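Local coordinates for conserved hypothetical protein (Streptococcus pneumoniae, PDB 2GK4), which is of unknown function but is probably a DNA/pantothenate metabolism flavoprotein related to the phosphopantothenate-cysteine ligases of coenzyme A synthesis, at residues A202-K207 and E217-L222; R176-K181 and D185-N190; S64-T69 and Q79-D84; A42-C47 and E225-Y230. All blocks are in the same frame, centred on the assembly; numbering follows the deposited sequence.

How the interactions relate
From the N terminus, the chain first reaches 42-47, whose partner 225-230 arrives only near the C terminus; interaction 4 therefore closes the longest loop, and the other three lie within it. They follow in series without crossing: interaction 3 (64-69 with 79-84), interaction 2 (176-181 with 185-190), then interaction 1 (202-207 with 217-222). All reach the same mixed sheet. Interactions 3 and 4 meet through neighbouring strands 63-67 and 45-50, interactions 1 and 2 through neighbouring strands 202-205 and 186-191. Interactions 1 and 4 share helix 216-228, and the salt bridge E206-K226 joins them, so the C-terminal helix ties early and late strands together.

Interaction 1. Residues A202-K207 and E217-L222; sequences AIFVEK and EEIAEL
F204 offers a ring face to L222, and this CH-pi contact is the centre of the packing. L222 CD2 stands 3.5 Å from the ring centroid of F204 and only 10° off the ring normal, so the methyl sits almost exactly over the middle of the six-membered ring. Two torsions bring the pair together from opposite directions: F204 has CG anti to its carbonyl carbon, whereas L222 holds CG anti to the backbone N (chi1 -175°), which carries CD2 out over the phenyl. I219 meets the same ring at its far end. Its carbonyl O lies near the ring plane, 3.5 Å from F204 CZ, while its CG2 branch touches CZ at 4.1 Å. The other branch of I219 extends through CG1 to CD1, which reaches A202 CB at 3.9 Å. No hydrogen bond crosses the contact; all four touching residues are buried and the fit is essentially apolar.

The short axes of strand and helix run nearly parallel, 19° apart and 10.1 Å from each other. A202 and F204 project to this helix, while the alternate residues I203 and V205 pack on helix 168-182. A strand with helices against both of its surfaces is the signature of a three-layer alpha-beta-alpha sandwich, here belonging to the NADP-Rossmann clan.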
loop_
_atom_site.group_PDB
_atom_site.type_symbol
_atom_site.label_atom_id
_atom_site.label_comp_id
_atom_site.label_asym_id
_atom_site.label_seq_id
_atom_site.Cartn_x
_atom_site.Cartn_y
_atom_site.Cartn_z
ATOM N N ALA A 202 -24.439 -2.444 12.170
ATOM C CA ALA A 202 -24.616 -1.317 11.259
ATOM C C ALA A 202 -26.017 -0.752 11.351
ATOM O O ALA A 202 -26.972 -1.441 11.748
ATOM C CB ALA A 202 -24.317 -1.729 9.807
ATOM N N ILE A 203 -26.120 0.517 11.007
ATOM C CA ILE A 203 -27.397 1.218 11.050
ATOM C C ILE A 203 -27.657 1.742 9.663
ATOM O O ILE A 203 -26.865 2.526 9.126
ATOM C CB ILE A 203 -27.367 2.369 12.066
ATOM C CG1 ILE A 203 -26.776 1.886 13.420
ATOM C CG2 ILE A 203 -28.752 3.052 12.187
ATOM C CD1 ILE A 203 -26.394 3.001 14.357
ATOM N N PHE A 204 -28.791 1.329 9.094
ATOM C CA PHE A 204 -29.235 1.811 7.786
ATOM C C PHE A 204 -29.950 3.132 8.049
ATOM O O PHE A 204 -31.053 3.148 8.615
ATOM C CB PHE A 204 -30.175 0.770 7.136
ATOM C CG PHE A 204 -29.455 -0.363 6.459
ATOM C CD1 PHE A 204 -28.445 -1.087 7.119
ATOM C CD2 PHE A 204 -29.821 -0.742 5.163
ATOM C CE1 PHE A 204 -27.790 -2.151 6.478
ATOM C CE2 PHE A 204 -29.195 -1.810 4.517
ATOM C CZ PHE A 204 -28.189 -2.523 5.170
ATOM N N VAL A 205 -29.256 4.221 7.737
ATOM C CA VAL A 205 -29.727 5.555 7.981
ATOM C C VAL A 205 -30.406 6.147 6.734
ATOM O O VAL A 205 -29.789 6.373 5.642
ATOM C CB VAL A 205 -28.571 6.487 8.498
ATOM C CG1 VAL A 205 -29.103 7.877 8.833
ATOM C CG2 VAL A 205 -27.924 5.895 9.752
ATOM N N GLU A 206 -31.686 6.435 6.912
ATOM C CA GLU A 206 -32.415 7.219 5.945
ATOM C C GLU A 206 -32.853 8.549 6.557
ATOM O O GLU A 206 -32.646 8.815 7.731
ATOM C CB GLU A 206 -33.610 6.416 5.431
ATOM C CG GLU A 206 -33.205 5.152 4.689
ATOM C CD GLU A 206 -34.375 4.218 4.452
ATOM O OE1 GLU A 206 -35.128 3.928 5.394
ATOM O OE2 GLU A 206 -34.550 3.736 3.326
ATOM N N LYS A 207 -33.470 9.388 5.737
ATOM C CA LYS A 207 -33.841 10.727 6.142
ATOM C C LYS A 207 -34.672 10.721 7.424
ATOM O O LYS A 207 -34.363 11.435 8.370
ATOM C CB LYS A 207 -34.625 11.364 5.006
ATOM C CG LYS A 207 -34.923 12.828 5.205
ATOM C CD LYS A 207 -34.904 13.534 3.853
ATOM C CE LYS A 207 -36.181 13.300 3.056
ATOM N NZ LYS A 207 -36.574 14.558 2.321
ATOM N N GLU A 217 -23.662 -10.506 6.674
ATOM C CA GLU A 217 -24.669 -11.207 5.881
ATOM C C GLU A 217 -26.003 -10.461 5.975
ATOM O O GLU A 217 -26.697 -10.289 4.966
ATOM C CB GLU A 217 -24.795 -12.663 6.346
ATOM C CG GLU A 217 -23.525 -13.507 6.084
ATOM C CD GLU A 217 -22.319 -13.143 6.977
ATOM O OE1 GLU A 217 -22.495 -12.752 8.160
ATOM O OE2 GLU A 217 -21.178 -13.268 6.483
ATOM N N GLU A 218 -26.334 -9.982 7.175
ATOM C CA GLU A 218 -27.577 -9.225 7.371
ATOM C C GLU A 218 -27.532 -7.910 6.610
ATOM O O GLU A 218 -28.567 -7.473 6.079
ATOM C CB GLU A 218 -27.832 -8.936 8.849
ATOM C CG GLU A 218 -28.694 -9.978 9.560
ATOM C CD GLU A 218 -28.756 -9.780 11.083
ATOM O OE1 GLU A 218 -28.768 -8.619 11.568
ATOM O OE2 GLU A 218 -28.804 -10.809 11.801
ATOM N N ILE A 219 -26.348 -7.278 6.567
ATOM C CA ILE A 219 -26.168 -6.050 5.764
ATOM C C ILE A 219 -26.521 -6.338 4.309
ATOM O O ILE A 219 -27.358 -5.639 3.700
ATOM C CB ILE A 219 -24.728 -5.443 5.890
ATOM C CG1 ILE A 219 -24.471 -4.980 7.329
ATOM C CG2 ILE A 219 -24.521 -4.264 4.898
ATOM C CD1 ILE A 219 -22.958 -4.674 7.656
ATOM N N ALA A 220 -25.880 -7.377 3.759
ATOM C CA ALA A 220 -26.144 -7.773 2.368
ATOM C C ALA A 220 -27.603 -8.114 2.072
ATOM O O ALA A 220 -28.146 -7.660 1.047
ATOM C CB ALA A 220 -25.177 -8.903 1.901
ATOM N N GLU A 221 -28.223 -8.863 2.981
ATOM C CA GLU A 221 -29.589 -9.331 2.818
ATOM C C GLU A 221 -30.589 -8.167 2.805
ATOM O O GLU A 221 -31.485 -8.108 1.964
ATOM C CB GLU A 221 -29.909 -10.389 3.900
ATOM C CG GLU A 221 -29.042 -11.663 3.746
ATOM C CD GLU A 221 -29.037 -12.608 4.956
ATOM O OE1 GLU A 221 -29.482 -12.217 6.054
ATOM O OE2 GLU A 221 -28.582 -13.767 4.795
ATOM N N LEU A 222 -30.399 -7.225 3.725
ATOM C CA LEU A 222 -31.224 -6.028 3.818
ATOM C C LEU A 222 -31.034 -5.120 2.597
ATOM O O LEU A 222 -32.009 -4.604 2.029
ATOM C CB LEU A 222 -30.967 -5.277 5.134
ATOM C CG LEU A 222 -31.885 -4.061 5.375
ATOM C CD1 LEU A 222 -33.353 -4.434 5.272
ATOM C CD2 LEU A 222 -31.591 -3.409 6.728
#

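Interaction 2. Residues R176-K181 and D185-N190; sequences RKSLIK and DLIIAN
L179 is modelled against I187 in an unusual conformation: both its torsions lie away from the staggered positions (chi1 -102°, chi2 -106°). The resulting approach of its CD2 branch to I187 CG1 is too short for two carbons, so the exact placing of that methyl is doubtful, although the general meeting of the two side chains is not. They slide past each other in opposite directions. The other branch hangs on the same carbon and shares the doubt; as modelled, L179 CD1 lies 3.6 Å from D185 O at the entrance to the strand. I187 keeps CG1 anti to its carbonyl carbon, an arrangement that presents CG1 and CD1 to the helix. The residue before L179, S178, brings OG to 3.7 Å from I187 CD1, which is packing; the hydroxyl also has a hydrogen bond to a residue just beside the segments. No hydrogen bond joins helix to strand.

The register centres on L179 and I187, whose CA atoms are 6.4 Å apart, and the segment axes approach to 8.2 Å with their directions 149° apart. D185, before the strand proper, accepts a hydrogen bond through OD1 from L157 N in the conformer modelled here. Helix 168-182 connects the adjacent parallel strands 156-163 and 186-191 and packs over the sheet, roughly antiparallel to the strand, as in a beta-alpha-beta unit of a Rossmann-like fold.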
loop_
_atom_site.group_PDB
_atom_site.type_symbol
_atom_site.label_atom_id
_atom_site.label_comp_id
_atom_site.label_asym_id
_atom_site.label_seq_id
_atom_site.Cartn_x
_atom_site.Cartn_y
_atom_site.Cartn_z
ATOM N N ARG A 176 -26.665 11.253 8.687
ATOM C CA ARG A 176 -27.697 12.115 8.112
ATOM C C ARG A 176 -27.163 13.364 7.429
ATOM O O ARG A 176 -27.693 13.782 6.404
ATOM C CB ARG A 176 -28.750 12.474 9.149
ATOM C CG ARG A 176 -29.704 11.313 9.306
ATOM C CD ARG A 176 -30.866 11.600 10.168
ATOM N NE ARG A 176 -31.754 10.452 10.084
ATOM C CZ ARG A 176 -32.522 10.003 11.061
ATOM N NH1 ARG A 176 -33.285 8.936 10.829
ATOM N NH2 ARG A 176 -32.563 10.620 12.245
ATOM N N LYS A 177 -26.108 13.934 7.990
ATOM C CA LYS A 177 -25.431 15.063 7.373
ATOM C C LYS A 177 -24.902 14.652 5.992
ATOM O O LYS A 177 -25.035 15.400 5.023
ATOM C CB LYS A 177 -24.309 15.555 8.284
ATOM C CG LYS A 177 -24.808 16.343 9.532
ATOM C CD LYS A 177 -23.610 16.851 10.328
ATOM C CE LYS A 177 -24.024 17.474 11.673
ATOM N NZ LYS A 177 -25.270 18.265 11.584
ATOM N N SER A 178 -24.337 13.446 5.920
ATOM C CA SER A 178 -23.835 12.853 4.680
ATOM C C SER A 178 -24.953 12.559 3.675
ATOM O O SER A 178 -24.807 12.805 2.469
ATOM C CB SER A 178 -23.054 11.577 5.004
ATOM O OG SER A 178 -22.663 10.919 3.811
ATOM N N LEU A 179 -26.076 12.036 4.159
ATOM C CA LEU A 179 -27.264 11.879 3.314
ATOM C C LEU A 179 -27.642 13.144 2.561
ATOM O O LEU A 179 -27.881 13.108 1.347
ATOM C CB LEU A 179 -28.454 11.445 4.170
ATOM C CG LEU A 179 -28.893 9.997 4.155
ATOM C CD1 LEU A 179 -30.151 9.828 3.374
ATOM C CD2 LEU A 179 -27.849 9.183 3.540
ATOM N N ILE A 180 -27.669 14.258 3.286
ATOM C CA ILE A 180 -28.042 15.568 2.738
ATOM C C ILE A 180 -26.982 16.106 1.776
ATOM O O ILE A 180 -27.305 16.532 0.676
ATOM C CB ILE A 180 -28.398 16.585 3.884
ATOM C CG1 ILE A 180 -29.907 16.634 4.115
ATOM C CG2 ILE A 180 -27.960 18.024 3.556
ATOM C CD1 ILE A 180 -30.616 15.280 4.243
ATOM N N LYS A 181 -25.727 16.036 2.190
ATOM C CA LYS A 181 -24.589 16.519 1.414
ATOM C C LYS A 181 -24.467 15.785 0.071
ATOM O O LYS A 181 -24.047 16.385 -0.921
ATOM C CB LYS A 181 -23.306 16.330 2.229
ATOM C CG LYS A 181 -22.101 17.173 1.818
ATOM C CD LYS A 181 -20.874 16.818 2.672
ATOM C CE LYS A 181 -19.819 17.953 2.732
ATOM N NZ LYS A 181 -20.264 19.145 3.547
ATOM N N ASP A 185 -29.577 8.279 -0.762
ATOM C CA ASP A 185 -30.841 7.716 -0.463
ATOM C C ASP A 185 -30.761 6.987 0.903
ATOM O O ASP A 185 -31.686 7.019 1.723
ATOM C CB ASP A 185 -31.173 6.814 -1.638
ATOM C CG ASP A 185 -31.490 7.619 -2.926
ATOM O OD1 ASP A 185 -30.576 8.107 -3.716
ATOM O OD2 ASP A 185 -32.703 7.774 -3.129
ATOM N N LEU A 186 -29.591 6.417 1.158
ATOM C CA LEU A 186 -29.344 5.539 2.277
ATOM C C LEU A 186 -27.875 5.653 2.601
ATOM O O LEU A 186 -27.040 5.629 1.690
ATOM C CB LEU A 186 -29.667 4.095 1.893
ATOM C CG LEU A 186 -29.219 2.981 2.845
ATOM C CD1 LEU A 186 -29.963 3.135 4.206
ATOM C CD2 LEU A 186 -29.527 1.590 2.217
ATOM N N ILE A 187 -27.564 5.805 3.892
ATOM C CA ILE A 187 -26.184 5.687 4.371
ATOM C C ILE A 187 -26.117 4.572 5.410
ATOM O O ILE A 187 -26.839 4.595 6.424
ATOM C CB ILE A 187 -25.648 7.019 5.014
ATOM C CG1 ILE A 187 -25.532 8.172 4.000
ATOM C CG2 ILE A 187 -24.302 6.808 5.640
ATOM C CD1 ILE A 187 -24.563 7.935 2.848
ATOM N N ILE A 188 -25.238 3.605 5.175
ATOM C CA ILE A 188 -25.022 2.511 6.111
ATOM C C ILE A 188 -23.865 2.917 7.031
ATOM O O ILE A 188 -22.682 2.973 6.614
ATOM C CB ILE A 188 -24.793 1.195 5.369
ATOM C CG1 ILE A 188 -26.036 0.855 4.516
ATOM C CG2 ILE A 188 -24.434 0.032 6.343
ATOM C CD1 ILE A 188 -25.823 -0.272 3.559
ATOM N N ALA A 189 -24.216 3.247 8.264
ATOM C CA ALA A 189 -23.253 3.783 9.221
ATOM C C ALA A 189 -22.758 2.662 10.139
ATOM O O ALA A 189 -23.526 1.780 10.507
ATOM C CB ALA A 189 -23.880 4.909 10.040
ATOM N N ASN A 190 -21.480 2.692 10.471
ATOM C CA ASN A 190 -20.909 1.679 11.347
ATOM C C ASN A 190 -19.709 2.200 12.114
ATOM O O ASN A 190 -19.101 3.204 11.719
ATOM C CB ASN A 190 -20.634 0.373 10.590
ATOM C CG ASN A 190 -19.635 0.519 9.396
ATOM O OD1 ASN A 190 -18.945 -0.446 9.086
ATOM N ND2 ASN A 190 -19.609 1.654 8.711
#

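Interaction 3. Residues S64-T69 and Q79-D84; sequences SIREIT and QERVQD
R66 and R81 mark the nearest backbone approach of the two segments, yet their CA atoms are 11.1 Å apart, so only long side chains bridge the gap. Segment 64-69 holds extended backbone angles over 64-67, while 79-81 are helical and 82-84 keep helical angles without the regular bonds. There D84 N still bonds to R81 O at 2.8 Å, and in the conformer modelled Q83 NE2 donates to E80 O, standing above that carbonyl's plane.

Strand 63-67 is the outermost strand of the sheet within this chain, and helix 71-81 follows it directly, as in the beta-alpha succession of a Rossmann-type fold. R81 CD packs on C47 SG of the next strand, and the side chain also touches I49; its chain is extended from CG to NE, which carries the guanidinium out to R66.

R66 instead bends at chi2 and chi3, folding so that the two side chains cross at about a right angle. R66 NE comes in at the edge of the R81 guanidinium, 2.8 Å from R81 NH1, with the two guanidinium planes 50° apart. R66 NH2 is also near, 3.0 Å from R81 NH1. All three atoms are donors, so neither pair is a hydrogen bond, and the approach is an unfavourable one of like charges. E77, whose OE2 forms a salt bridge with R81 NE and whose side chain also touches R66, would probably offset part of the gathered positive charge.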
loop_
_atom_site.group_PDB
_atom_site.type_symbol
_atom_site.label_atom_id
_atom_site.label_comp_id
_atom_site.label_asym_id
_atom_site.label_seq_id
_atom_site.Cartn_x
_atom_site.Cartn_y
_atom_site.Cartn_z
ATOM N N SER A 64 -18.871 -7.649 -13.989
ATOM C CA SER A 64 -17.735 -7.014 -14.644
ATOM C C SER A 64 -16.917 -6.341 -13.551
ATOM O O SER A 64 -17.470 -5.700 -12.652
ATOM C CB SER A 64 -18.183 -5.927 -15.622
ATOM O OG SER A 64 -19.172 -6.409 -16.505
ATOM N N ILE A 65 -15.606 -6.494 -13.624
ATOM C CA ILE A 65 -14.731 -5.890 -12.617
ATOM C C ILE A 65 -13.814 -4.880 -13.291
ATOM O O ILE A 65 -13.259 -5.154 -14.365
ATOM C CB ILE A 65 -13.926 -6.972 -11.854
ATOM C CG1 ILE A 65 -14.863 -7.922 -11.086
ATOM C CG2 ILE A 65 -12.861 -6.344 -10.914
ATOM C CD1 ILE A 65 -14.116 -9.019 -10.300
ATOM N N ARG A 66 -13.673 -3.716 -12.670
ATOM C CA ARG A 66 -12.697 -2.747 -13.107
ATOM C C ARG A 66 -11.805 -2.412 -11.915
ATOM O O ARG A 66 -12.300 -2.028 -10.855
ATOM C CB ARG A 66 -13.397 -1.502 -13.629
ATOM C CG ARG A 66 -12.434 -0.324 -13.868
ATOM C CD ARG A 66 -11.710 -0.434 -15.212
ATOM N NE ARG A 66 -12.643 -0.696 -16.314
ATOM C CZ ARG A 66 -12.360 -0.551 -17.610
ATOM N NH1 ARG A 66 -11.163 -0.130 -18.004
ATOM N NH2 ARG A 66 -13.284 -0.823 -18.517
ATOM N N GLU A 67 -10.499 -2.594 -12.073
ATOM C CA GLU A 67 -9.578 -2.265 -11.015
ATOM C C GLU A 67 -9.068 -0.834 -11.235
ATOM O O GLU A 67 -8.767 -0.435 -12.374
ATOM C CB GLU A 67 -8.418 -3.266 -10.987
ATOM C CG GLU A 67 -7.880 -3.577 -9.625
ATOM C CD GLU A 67 -7.200 -4.954 -9.545
ATOM O OE1 GLU A 67 -6.534 -5.220 -8.526
ATOM O OE2 GLU A 67 -7.340 -5.779 -10.483
ATOM N N ILE A 68 -9.024 -0.056 -10.162
ATOM C CA ILE A 68 -8.501 1.305 -10.209
ATOM C C ILE A 68 -7.425 1.438 -9.146
ATOM O O ILE A 68 -7.263 0.549 -8.295
ATOM C CB ILE A 68 -9.594 2.361 -9.977
ATOM C CG1 ILE A 68 -10.227 2.185 -8.581
ATOM C CG2 ILE A 68 -10.638 2.307 -11.111
ATOM C CD1 ILE A 68 -10.872 3.421 -8.060
ATOM N N THR A 69 -6.706 2.554 -9.183
ATOM C CA THR A 69 -5.591 2.756 -8.265
ATOM C C THR A 69 -5.904 3.895 -7.301
ATOM O O THR A 69 -6.004 3.667 -6.090
ATOM C CB THR A 69 -4.266 2.999 -9.012
ATOM O OG1 THR A 69 -3.969 1.840 -9.807
ATOM C CG2 THR A 69 -3.112 3.199 -8.003
ATOM N N GLN A 79 -17.718 9.141 -13.290
ATOM C CA GLN A 79 -18.231 10.075 -14.290
ATOM C C GLN A 79 -18.628 9.340 -15.575
ATOM O O GLN A 79 -19.640 9.679 -16.215
ATOM C CB GLN A 79 -17.155 11.132 -14.519
ATOM C CG GLN A 79 -17.110 11.785 -15.808
ATOM C CD GLN A 79 -15.892 12.670 -15.852
ATOM O OE1 GLN A 79 -14.786 12.230 -16.232
ATOM N NE2 GLN A 79 -16.056 13.903 -15.375
ATOM N N GLU A 80 -17.832 8.340 -15.945
ATOM C CA GLU A 80 -18.099 7.518 -17.120
ATOM C C GLU A 80 -19.272 6.547 -16.945
ATOM O O GLU A 80 -20.033 6.339 -17.887
ATOM C CB GLU A 80 -16.832 6.753 -17.548
ATOM C CG GLU A 80 -16.026 7.458 -18.648
ATOM C CD GLU A 80 -14.548 7.029 -18.760
ATOM O OE1 GLU A 80 -14.167 5.924 -18.306
ATOM O OE2 GLU A 80 -13.755 7.817 -19.322
ATOM N N ARG A 81 -19.416 5.947 -15.757
ATOM C CA ARG A 81 -20.399 4.850 -15.560
ATOM C C ARG A 81 -21.723 5.178 -14.908
ATOM O O ARG A 81 -22.709 4.475 -15.143
ATOM C CB ARG A 81 -19.774 3.677 -14.809
ATOM C CG ARG A 81 -18.608 3.071 -15.561
ATOM C CD ARG A 81 -18.086 1.858 -14.848
ATOM N NE ARG A 81 -16.716 1.595 -15.277
ATOM C CZ ARG A 81 -16.382 0.678 -16.176
ATOM N NH1 ARG A 81 -15.109 0.519 -16.511
ATOM N NH2 ARG A 81 -17.318 -0.076 -16.741
ATOM N N VAL A 82 -21.759 6.215 -14.076
ATOM C CA VAL A 82 -22.936 6.391 -13.225
ATOM C C VAL A 82 -24.224 6.533 -14.038
ATOM O O VAL A 82 -25.275 6.055 -13.613
ATOM C CB VAL A 82 -22.719 7.509 -12.209
ATOM C CG1 VAL A 82 -24.016 8.043 -11.680
ATOM C CG2 VAL A 82 -21.855 6.972 -11.058
ATOM N N GLN A 83 -24.129 7.177 -15.199
ATOM C CA GLN A 83 -25.289 7.377 -16.078
ATOM C C GLN A 83 -25.904 6.048 -16.543
ATOM O O GLN A 83 -27.062 6.006 -16.967
ATOM C CB GLN A 83 -24.874 8.207 -17.300
ATOM C CG GLN A 83 -23.832 7.494 -18.181
ATOM C CD GLN A 83 -23.200 8.371 -19.241
ATOM O OE1 GLN A 83 -23.852 9.252 -19.812
ATOM N NE2 GLN A 83 -21.921 8.103 -19.543
ATOM N N ASP A 84 -25.122 4.972 -16.472
ATOM C CA ASP A 84 -25.507 3.684 -17.047
ATOM C C ASP A 84 -26.092 2.689 -16.045
ATOM O O ASP A 84 -26.559 1.603 -16.451
ATOM C CB ASP A 84 -24.298 3.039 -17.719
ATOM C CG ASP A 84 -23.899 3.736 -19.008
ATOM O OD1 ASP A 84 -24.770 4.331 -19.701
ATOM O OD2 ASP A 84 -22.696 3.693 -19.320
#

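Interaction 4. Residues A42-C47 and E225-Y230; sequences AGYEVC and EKIQAY
Y44 meets segment 225-230 through two successive residues, I227 and Q228, near the end of helix 216-228. I227 comes first in contact: its CG2 branch, anti to the backbone N, lies 4.0 Å from Y44 CZ and 3.9 Å from Y44 OH, with its side chain sliding past the tyrosine in the opposite direction. Q228 follows, and its CG approaches Y44 OH at 3.4 Å near the plane of the ring, at its edge. The torsion chi1 of -72° sets Q228 CG anti to the carbonyl carbon, and the chain then runs on extended, crossing the tyrosine at about a right angle. A229 N makes only weak bonds, to E225 O and K226 O. Y230 N returns to I227 O at 2.9 Å, while its ring stacks with H156.

On the other segment, G43 forms a Schellman motif after helix 30-41, with a positive phi (99°), and the chain then delivers Y44 toward the C-terminal helix. Y44 OH is hydrogen-bonded to H231 NE2, just past the segment. The contact is therefore mixed: carbons of I227 and Q228 pack against a hydroxyl whose polar need is met by H231, near the C terminus, a bond that may help to orient the tyrosine's end while the ring packs apolar.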
loop_
_atom_site.group_PDB
_atom_site.type_symbol
_atom_site.label_atom_id
_atom_site.label_comp_id
_atom_site.label_asym_id
_atom_site.label_seq_id
_atom_site.Cartn_x
_atom_site.Cartn_y
_atom_site.Cartn_z
ATOM N N ALA A 42 -28.726 -13.323 -6.615
ATOM C CA ALA A 42 -30.127 -12.964 -6.822
ATOM C C ALA A 42 -30.454 -12.524 -8.257
ATOM O O ALA A 42 -31.587 -12.134 -8.533
ATOM C CB ALA A 42 -30.559 -11.879 -5.808
ATOM N N GLY A 43 -29.473 -12.569 -9.159
ATOM C CA GLY A 43 -29.702 -12.401 -10.594
ATOM C C GLY A 43 -29.426 -11.007 -11.161
ATOM O O GLY A 43 -29.741 -10.743 -12.330
ATOM N N TYR A 44 -28.847 -10.109 -10.360
ATOM C CA TYR A 44 -28.486 -8.759 -10.836
ATOM C C TYR A 44 -27.200 -8.744 -11.640
ATOM O O TYR A 44 -26.295 -9.547 -11.393
ATOM C CB TYR A 44 -28.307 -7.789 -9.650
ATOM C CG TYR A 44 -29.627 -7.465 -9.012
ATOM C CD1 TYR A 44 -30.075 -8.195 -7.922
ATOM C CD2 TYR A 44 -30.456 -6.465 -9.541
ATOM C CE1 TYR A 44 -31.307 -7.938 -7.336
ATOM C CE2 TYR A 44 -31.694 -6.192 -8.964
ATOM C CZ TYR A 44 -32.108 -6.935 -7.859
ATOM O OH TYR A 44 -33.337 -6.704 -7.278
ATOM N N GLU A 45 -27.154 -7.825 -12.602
ATOM C CA GLU A 45 -25.952 -7.480 -13.329
ATOM C C GLU A 45 -25.217 -6.465 -12.453
ATOM O O GLU A 45 -25.833 -5.494 -11.984
ATOM C CB GLU A 45 -26.325 -6.859 -14.676
ATOM C CG GLU A 45 -25.122 -6.366 -15.472
ATOM C CD GLU A 45 -25.535 -5.814 -16.840
ATOM O OE1 GLU A 45 -24.773 -4.975 -17.398
ATOM O OE2 GLU A 45 -26.637 -6.202 -17.320
ATOM N N VAL A 46 -23.953 -6.746 -12.149
ATOM C CA VAL A 46 -23.165 -5.878 -11.255
ATOM C C VAL A 46 -21.877 -5.467 -11.941
ATOM O O VAL A 46 -21.194 -6.298 -12.532
ATOM C CB VAL A 46 -22.779 -6.592 -9.930
ATOM C CG1 VAL A 46 -21.905 -5.652 -9.033
ATOM C CG2 VAL A 46 -24.027 -7.070 -9.178
ATOM N N CYS A 47 -21.526 -4.191 -11.830
ATOM C CA CYS A 47 -20.213 -3.739 -12.232
ATOM C C CYS A 47 -19.488 -3.331 -10.955
ATOM O O CYS A 47 -19.985 -2.471 -10.190
ATOM C CB CYS A 47 -20.327 -2.562 -13.200
ATOM S SG CYS A 47 -18.706 -1.748 -13.480
ATOM N N GLU A 225 -33.041 -6.608 -0.102
ATOM C CA GLU A 225 -34.445 -6.278 0.103
ATOM C C GLU A 225 -34.774 -4.848 -0.341
ATOM O O GLU A 225 -35.791 -4.605 -0.995
ATOM C CB GLU A 225 -34.806 -6.490 1.581
ATOM C CG GLU A 225 -36.258 -6.208 1.939
ATOM C CD GLU A 225 -36.466 -6.126 3.442
ATOM O OE1 GLU A 225 -36.223 -7.147 4.109
ATOM O OE2 GLU A 225 -36.872 -5.052 3.945
ATOM N N LYS A 226 -33.910 -3.901 0.015
ATOM C CA LYS A 226 -34.141 -2.501 -0.309
ATOM C C LYS A 226 -34.039 -2.268 -1.804
ATOM O O LYS A 226 -34.820 -1.492 -2.389
ATOM C CB LYS A 226 -33.178 -1.616 0.478
ATOM C CG LYS A 226 -33.545 -1.570 1.965
ATOM C CD LYS A 226 -32.638 -0.641 2.728
ATOM C CE LYS A 226 -33.229 0.757 2.820
ATOM N NZ LYS A 226 -34.580 0.774 3.478
ATOM N N ILE A 227 -33.092 -2.956 -2.437
ATOM C CA ILE A 227 -32.948 -2.835 -3.875
ATOM C C ILE A 227 -34.120 -3.499 -4.601
ATOM O O ILE A 227 -34.630 -2.947 -5.583
ATOM C CB ILE A 227 -31.578 -3.382 -4.364
ATOM C CG1 ILE A 227 -30.483 -2.397 -3.947
ATOM C CG2 ILE A 227 -31.566 -3.550 -5.882
ATOM C CD1 ILE A 227 -29.113 -2.986 -4.038
ATOM N N GLN A 228 -34.542 -4.661 -4.120
ATOM C CA GLN A 228 -35.665 -5.366 -4.749
ATOM C C GLN A 228 -36.912 -4.483 -4.691
ATOM O O GLN A 228 -37.758 -4.550 -5.584
ATOM C CB GLN A 228 -35.919 -6.737 -4.110
ATOM C CG GLN A 228 -34.857 -7.798 -4.438
ATOM C CD GLN A 228 -35.048 -9.105 -3.682
ATOM O OE1 GLN A 228 -35.509 -9.123 -2.535
ATOM N NE2 GLN A 228 -34.663 -10.206 -4.314
ATOM N N ALA A 229 -36.977 -3.619 -3.673
ATOM C CA ALA A 229 -38.102 -2.702 -3.461
ATOM C C ALA A 229 -38.118 -1.518 -4.413
ATOM O O ALA A 229 -39.128 -0.808 -4.512
ATOM C CB ALA A 229 -38.120 -2.201 -2.020
ATOM N N TYR A 230 -36.998 -1.279 -5.091
ATOM C CA TYR A 230 -36.921 -0.176 -6.037
ATOM C C TYR A 230 -37.740 -0.479 -7.275
ATOM O O TYR A 230 -38.343 0.423 -7.850
ATOM C CB TYR A 230 -35.476 0.102 -6.442
ATOM C CG TYR A 230 -34.613 0.792 -5.406
ATOM C CD1 TYR A 230 -33.283 0.398 -5.218
ATOM C CD2 TYR A 230 -35.093 1.863 -4.647
ATOM C CE1 TYR A 230 -32.458 1.034 -4.295
ATOM C CE2 TYR A 230 -34.266 2.518 -3.713
ATOM C CZ TYR A 230 -32.948 2.077 -3.537
ATOM O OH TYR A 230 -32.104 2.694 -2.636
#